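Local coordinates for protein quinone reductase (Klebsiella pneumoniae subsp. pneumoniae, PDB 4GI5) that binds FAD in a flavodoxin-like fold and probably works as an NAD(P)H dehydrogenase that reduces quinones, at residues E55-K67 with A101-A113. Numbering follows the deposited sequence.
Sequences EVQVSDLYAMRWK and ADIVAEQEKLLWA
Lys109 and Ser59 join helix 101-112 to strand 55-60, an outermost strand, within this chain, of the five-stranded parallel sheet in this flavodoxin-like fold; the axes approach to 10.2 Å and run roughly antiparallel, their directions 150° apart. From a CB that points toward the strand, Lys109 CG packs against Gln57 NE2 at 3.7 Å, CD and CE pass beside Ser59 OG, and an extended chain beyond CG delivers NZ to three acceptors. Lys109 NZ donates to Ser59 OG at 2.8 Å, to Glu106 OE2 in a salt bridge, and to a water that in turn donates to Val58 O. Ser59 OG gives its proton to the syn lone pair of Glu106 OE1 at 2.6 Å, so hydroxyl, ammonium and carboxylate are mutually bonded. The bend at Glu106 chi2 (-58°) turns the carboxylate back to this site, where Trp134 NE1 of helix 129-138 also binds OE1, and leaves Glu106 CG against Trp66 CH2 at 3.5 Å. Two residues before Ser59, Gln57 lies over one face of Trp112: CG makes a CH-pi contact 4.0 Å from the six-membered ring centroid, 20° off its normal, while the amide stands steeply to the ring. Glu55 OE2 sits at the indole edge, in plane, and one water accepts from Trp112 NE1 at 2.8 Å while donating to that carboxylate oxygen.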
loop_
_atom_site.group_PDB
_atom_site.type_symbol
_atom_site.label_atom_id
_atom_site.label_comp_id
_atom_site.label_asym_id
_atom_site.label_seq_id
_atom_site.Cartn_x
_atom_site.Cartn_y
_atom_site.Cartn_z
ATOM N N GLU B 55 15.341 -23.035 11.303
ATOM C CA GLU B 55 15.491 -22.076 12.304
ATOM C C GLU B 55 14.558 -20.864 11.898
ATOM O O GLU B 55 14.480 -20.525 10.695
ATOM C CB GLU B 55 16.858 -21.500 12.277
ATOM C CG GLU B 55 17.984 -22.365 12.837
ATOM C CD GLU B 55 19.283 -21.575 12.753
ATOM O OE1 GLU B 55 20.112 -21.954 11.911
ATOM O OE2 GLU B 55 19.396 -20.518 13.445
ATOM N N VAL B 56 13.946 -20.272 12.882
ATOM C CA VAL B 56 12.873 -19.227 12.632
ATOM C C VAL B 56 13.186 -18.040 13.494
ATOM O O VAL B 56 13.382 -18.165 14.678
ATOM C CB VAL B 56 11.454 -19.727 12.909
ATOM C CG1 VAL B 56 10.450 -18.598 12.562
ATOM C CG2 VAL B 56 11.128 -20.940 12.081
ATOM N N GLN B 57 13.309 -16.835 12.917
ATOM C CA GLN B 57 13.229 -15.621 13.676
ATOM C C GLN B 57 11.916 -14.869 13.280
ATOM O O GLN B 57 11.433 -15.043 12.170
ATOM C CB GLN B 57 14.416 -14.714 13.405
ATOM C CG GLN B 57 15.768 -15.160 14.012
ATOM C CD GLN B 57 16.760 -14.009 13.951
ATOM O OE1 GLN B 57 17.596 -13.938 13.095
ATOM N NE2 GLN B 57 16.560 -13.043 14.797
ATOM N N VAL B 58 11.395 -14.110 14.208
ATOM C CA VAL B 58 10.063 -13.453 14.058
ATOM C C VAL B 58 10.221 -12.034 14.342
ATOM O O VAL B 58 10.874 -11.636 15.310
ATOM C CB VAL B 58 9.007 -14.045 14.978
ATOM C CG1 VAL B 58 7.636 -13.363 14.705
ATOM C CG2 VAL B 58 8.890 -15.510 14.669
ATOM N N SER B 59 9.585 -11.176 13.499
ATOM C CA SER B 59 9.471 -9.793 13.840
ATOM C C SER B 59 7.973 -9.528 13.994
ATOM O O SER B 59 7.283 -9.228 13.021
ATOM C CB SER B 59 10.075 -8.893 12.743
ATOM O OG SER B 59 11.481 -9.029 12.719
ATOM N N ASP B 60 7.493 -9.569 15.232
ATOM C CA ASP B 60 6.127 -9.347 15.550
ATOM C C ASP B 60 6.003 -7.874 15.810
ATOM O O ASP B 60 6.370 -7.300 16.890
ATOM C CB ASP B 60 5.712 -10.236 16.744
ATOM C CG ASP B 60 4.291 -9.990 17.181
ATOM O OD1 ASP B 60 3.610 -8.914 16.948
ATOM O OD2 ASP B 60 3.769 -10.929 17.887
ATOM N N LEU B 61 5.588 -7.136 14.770
ATOM C CA LEU B 61 5.679 -5.676 14.844
ATOM C C LEU B 61 4.895 -4.980 15.944
ATOM O O LEU B 61 5.459 -4.093 16.609
ATOM C CB LEU B 61 5.288 -5.063 13.481
ATOM C CG LEU B 61 6.126 -5.599 12.328
ATOM C CD1 LEU B 61 5.610 -5.018 10.979
ATOM C CD2 LEU B 61 7.622 -5.369 12.450
ATOM N N TYR B 62 3.684 -5.435 16.196
ATOM C CA TYR B 62 2.893 -4.880 17.280
ATOM C C TYR B 62 3.580 -5.225 18.673
ATOM O O TYR B 62 3.642 -4.308 19.531
ATOM C CB TYR B 62 1.482 -5.319 17.248
ATOM C CG TYR B 62 0.628 -4.514 16.293
ATOM C CD1 TYR B 62 0.078 -3.279 16.675
ATOM C CD2 TYR B 62 0.345 -4.977 15.011
ATOM C CE1 TYR B 62 -0.776 -2.569 15.782
ATOM C CE2 TYR B 62 -0.432 -4.282 14.131
ATOM C CZ TYR B 62 -1.024 -3.131 14.535
ATOM O OH TYR B 62 -1.952 -2.467 13.716
ATOM N N ALA B 63 4.065 -6.438 18.790
ATOM C CA ALA B 63 4.672 -6.879 20.121
ATOM C C ALA B 63 5.905 -6.051 20.354
ATOM O O ALA B 63 6.207 -5.668 21.509
ATOM C CB ALA B 63 4.940 -8.363 20.083
HETATM N N MSE B 64 6.645 -5.668 19.303
HETATM C CA MSE B 64 7.893 -4.900 19.406
HETATM C C MSE B 64 7.605 -3.371 19.514
HETATM O O MSE B 64 8.505 -2.606 19.583
HETATM C CB MSE B 64 8.767 -5.127 18.145
HETATM C CG MSE B 64 9.226 -6.523 18.022
HETATM SE SE MSE B 64 9.789 -6.613 16.014
HETATM C CE MSE B 64 11.172 -6.680 17.113
ATOM N N ARG B 65 6.352 -2.954 19.429
ATOM C CA ARG B 65 5.901 -1.542 19.404
ATOM C C ARG B 65 6.695 -0.806 18.292
ATOM O O ARG B 65 7.304 0.217 18.444
ATOM C CB ARG B 65 6.091 -0.842 20.752
ATOM C CG ARG B 65 5.430 -1.646 21.894
ATOM C CD ARG B 65 5.817 -1.073 23.263
ATOM N NE ARG B 65 5.038 0.143 23.445
ATOM C CZ ARG B 65 5.495 1.409 23.429
ATOM N NH1 ARG B 65 6.794 1.711 23.255
ATOM N NH2 ARG B 65 4.621 2.403 23.586
ATOM N N TRP B 66 6.694 -1.430 17.150
ATOM C CA TRP B 66 7.510 -0.979 16.007
ATOM C C TRP B 66 7.103 0.457 15.618
ATOM O O TRP B 66 5.919 0.733 15.407
ATOM C CB TRP B 66 7.215 -1.926 14.823
ATOM C CG TRP B 66 8.029 -1.529 13.589
ATOM C CD1 TRP B 66 7.539 -0.878 12.446
ATOM C CD2 TRP B 66 9.424 -1.671 13.394
ATOM N NE1 TRP B 66 8.566 -0.621 11.612
ATOM C CE2 TRP B 66 9.750 -1.043 12.173
ATOM C CE3 TRP B 66 10.471 -2.213 14.169
ATOM C CZ2 TRP B 66 11.042 -1.025 11.652
ATOM C CZ3 TRP B 66 11.778 -2.203 13.612
ATOM C CH2 TRP B 66 12.066 -1.593 12.420
ATOM N N LYS B 67 8.083 1.342 15.436
ATOM C CA LYS B 67 7.825 2.669 15.004
ATOM C C LYS B 67 7.511 2.741 13.503
ATOM O O LYS B 67 8.356 2.316 12.711
ATOM C CB LYS B 67 9.065 3.564 15.256
ATOM C CG LYS B 67 8.978 5.006 14.786
ATOM C CD LYS B 67 10.213 5.877 15.108
ATOM C CE LYS B 67 10.257 7.175 14.258
ATOM N NZ LYS B 67 11.550 7.741 14.515
ATOM N N ALA B 101 18.762 1.809 16.112
ATOM C CA ALA B 101 19.091 0.405 16.365
ATOM C C ALA B 101 18.008 -0.576 15.978
ATOM O O ALA B 101 18.347 -1.680 15.624
ATOM C CB ALA B 101 19.405 0.221 17.854
ATOM N N ASP B 102 16.724 -0.182 16.059
ATOM C CA ASP B 102 15.598 -1.052 15.578
ATOM C C ASP B 102 15.768 -1.403 14.100
ATOM O O ASP B 102 15.613 -2.568 13.722
ATOM C CB ASP B 102 14.217 -0.394 15.908
ATOM C CG ASP B 102 13.976 0.930 15.282
ATOM O OD1 ASP B 102 14.894 1.746 14.907
ATOM O OD2 ASP B 102 12.756 1.311 15.241
ATOM N N ILE B 103 16.089 -0.407 13.292
ATOM C CA ILE B 103 16.357 -0.590 11.851
ATOM C C ILE B 103 17.480 -1.538 11.614
ATOM O O ILE B 103 17.398 -2.493 10.837
ATOM C CB ILE B 103 16.560 0.757 11.157
ATOM C CG1 ILE B 103 15.282 1.574 11.206
ATOM C CG2 ILE B 103 17.115 0.571 9.730
ATOM C CD1 ILE B 103 15.373 3.037 10.746
ATOM N N VAL B 104 18.576 -1.297 12.324
ATOM C CA VAL B 104 19.774 -2.124 12.108
ATOM C C VAL B 104 19.472 -3.582 12.433
ATOM O O VAL B 104 19.837 -4.490 11.703
ATOM C CB VAL B 104 20.924 -1.593 13.030
ATOM C CG1 VAL B 104 22.119 -2.571 13.004
ATOM C CG2 VAL B 104 21.363 -0.243 12.570
ATOM N N ALA B 105 18.740 -3.867 13.487
ATOM C CA ALA B 105 18.436 -5.257 13.867
ATOM C C ALA B 105 17.565 -5.971 12.836
ATOM O O ALA B 105 17.772 -7.146 12.532
ATOM C CB ALA B 105 17.776 -5.277 15.256
ATOM N N GLU B 106 16.633 -5.207 12.236
ATOM C CA GLU B 106 15.866 -5.799 11.110
ATOM C C GLU B 106 16.683 -6.101 9.890
ATOM O O GLU B 106 16.493 -7.117 9.231
ATOM C CB GLU B 106 14.653 -4.928 10.789
ATOM C CG GLU B 106 13.638 -4.738 11.954
ATOM C CD GLU B 106 13.115 -6.021 12.446
ATOM O OE1 GLU B 106 12.513 -6.837 11.684
ATOM O OE2 GLU B 106 13.385 -6.340 13.698
ATOM N N GLN B 107 17.577 -5.177 9.534
ATOM C CA GLN B 107 18.425 -5.382 8.418
ATOM C C GLN B 107 19.309 -6.636 8.634
ATOM O O GLN B 107 19.478 -7.466 7.729
ATOM C CB GLN B 107 19.304 -4.174 8.154
ATOM C CG GLN B 107 18.479 -2.948 7.786
ATOM C CD GLN B 107 19.262 -1.716 7.515
ATOM O OE1 GLN B 107 20.430 -1.565 7.929
ATOM N NE2 GLN B 107 18.586 -0.747 6.922
ATOM N N GLU B 108 19.804 -6.785 9.872
ATOM C CA GLU B 108 20.625 -8.017 10.176
ATOM C C GLU B 108 19.793 -9.288 10.065
ATOM O O GLU B 108 20.288 -10.282 9.558
ATOM C CB GLU B 108 21.271 -7.835 11.606
ATOM C CG GLU B 108 22.411 -6.845 11.460
ATOM C CD GLU B 108 23.103 -6.413 12.763
ATOM O OE1 GLU B 108 22.549 -6.677 13.857
ATOM O OE2 GLU B 108 24.182 -5.744 12.674
ATOM N N LYS B 109 18.494 -9.246 10.466
ATOM C CA LYS B 109 17.613 -10.409 10.306
ATOM C C LYS B 109 17.457 -10.793 8.853
ATOM O O LYS B 109 17.482 -11.969 8.473
ATOM C CB LYS B 109 16.260 -10.209 10.946
ATOM C CG LYS B 109 16.263 -10.173 12.460
ATOM C CD LYS B 109 14.883 -9.682 12.931
ATOM C CE LYS B 109 14.873 -9.388 14.391
ATOM N NZ LYS B 109 13.436 -9.018 14.790
ATOM N N LEU B 110 17.272 -9.786 7.981
ATOM C CA LEU B 110 17.100 -10.048 6.595
ATOM C C LEU B 110 18.377 -10.661 6.001
ATOM O O LEU B 110 18.291 -11.525 5.162
ATOM C CB LEU B 110 16.802 -8.708 5.874
ATOM C CG LEU B 110 15.388 -8.218 6.113
ATOM C CD1 LEU B 110 15.307 -6.751 5.726
ATOM C CD2 LEU B 110 14.402 -8.981 5.275
ATOM N N LEU B 111 19.521 -10.111 6.351
ATOM C CA LEU B 111 20.799 -10.706 5.861
ATOM C C LEU B 111 21.008 -12.147 6.329
ATOM O O LEU B 111 21.477 -12.999 5.557
ATOM C CB LEU B 111 21.973 -9.818 6.242
ATOM C CG LEU B 111 22.023 -8.404 5.605
ATOM C CD1 LEU B 111 23.166 -7.592 6.145
ATOM C CD2 LEU B 111 22.051 -8.481 4.104
ATOM N N TRP B 112 20.557 -12.455 7.544
ATOM C CA TRP B 112 20.618 -13.817 8.084
ATOM C C TRP B 112 19.752 -14.790 7.372
ATOM O O TRP B 112 20.089 -15.964 7.155
ATOM C CB TRP B 112 20.256 -13.687 9.587
ATOM C CG TRP B 112 19.972 -14.995 10.298
ATOM C CD1 TRP B 112 20.907 -15.818 10.968
ATOM C CD2 TRP B 112 18.702 -15.632 10.445
ATOM N NE1 TRP B 112 20.270 -16.913 11.488
ATOM C CE2 TRP B 112 18.925 -16.856 11.194
ATOM C CE3 TRP B 112 17.407 -15.289 10.085
ATOM C CZ2 TRP B 112 17.902 -17.742 11.494
ATOM C CZ3 TRP B 112 16.379 -16.209 10.335
ATOM C CH2 TRP B 112 16.613 -17.404 11.095
ATOM N N ALA B 113 18.510 -14.361 7.017
ATOM C CA ALA B 113 17.529 -15.233 6.426
ATOM C C ALA B 113 17.793 -15.694 5.019
ATOM O O ALA B 113 18.302 -14.947 4.187
ATOM C CB ALA B 113 16.112 -14.558 6.477
HETATM O O HOH W 1 21.539 -18.976 12.893
HETATM O O HOH W 2 13.004 -11.080 16.681
HETATM O O HOH W 3 10.624 0.646 16.607
#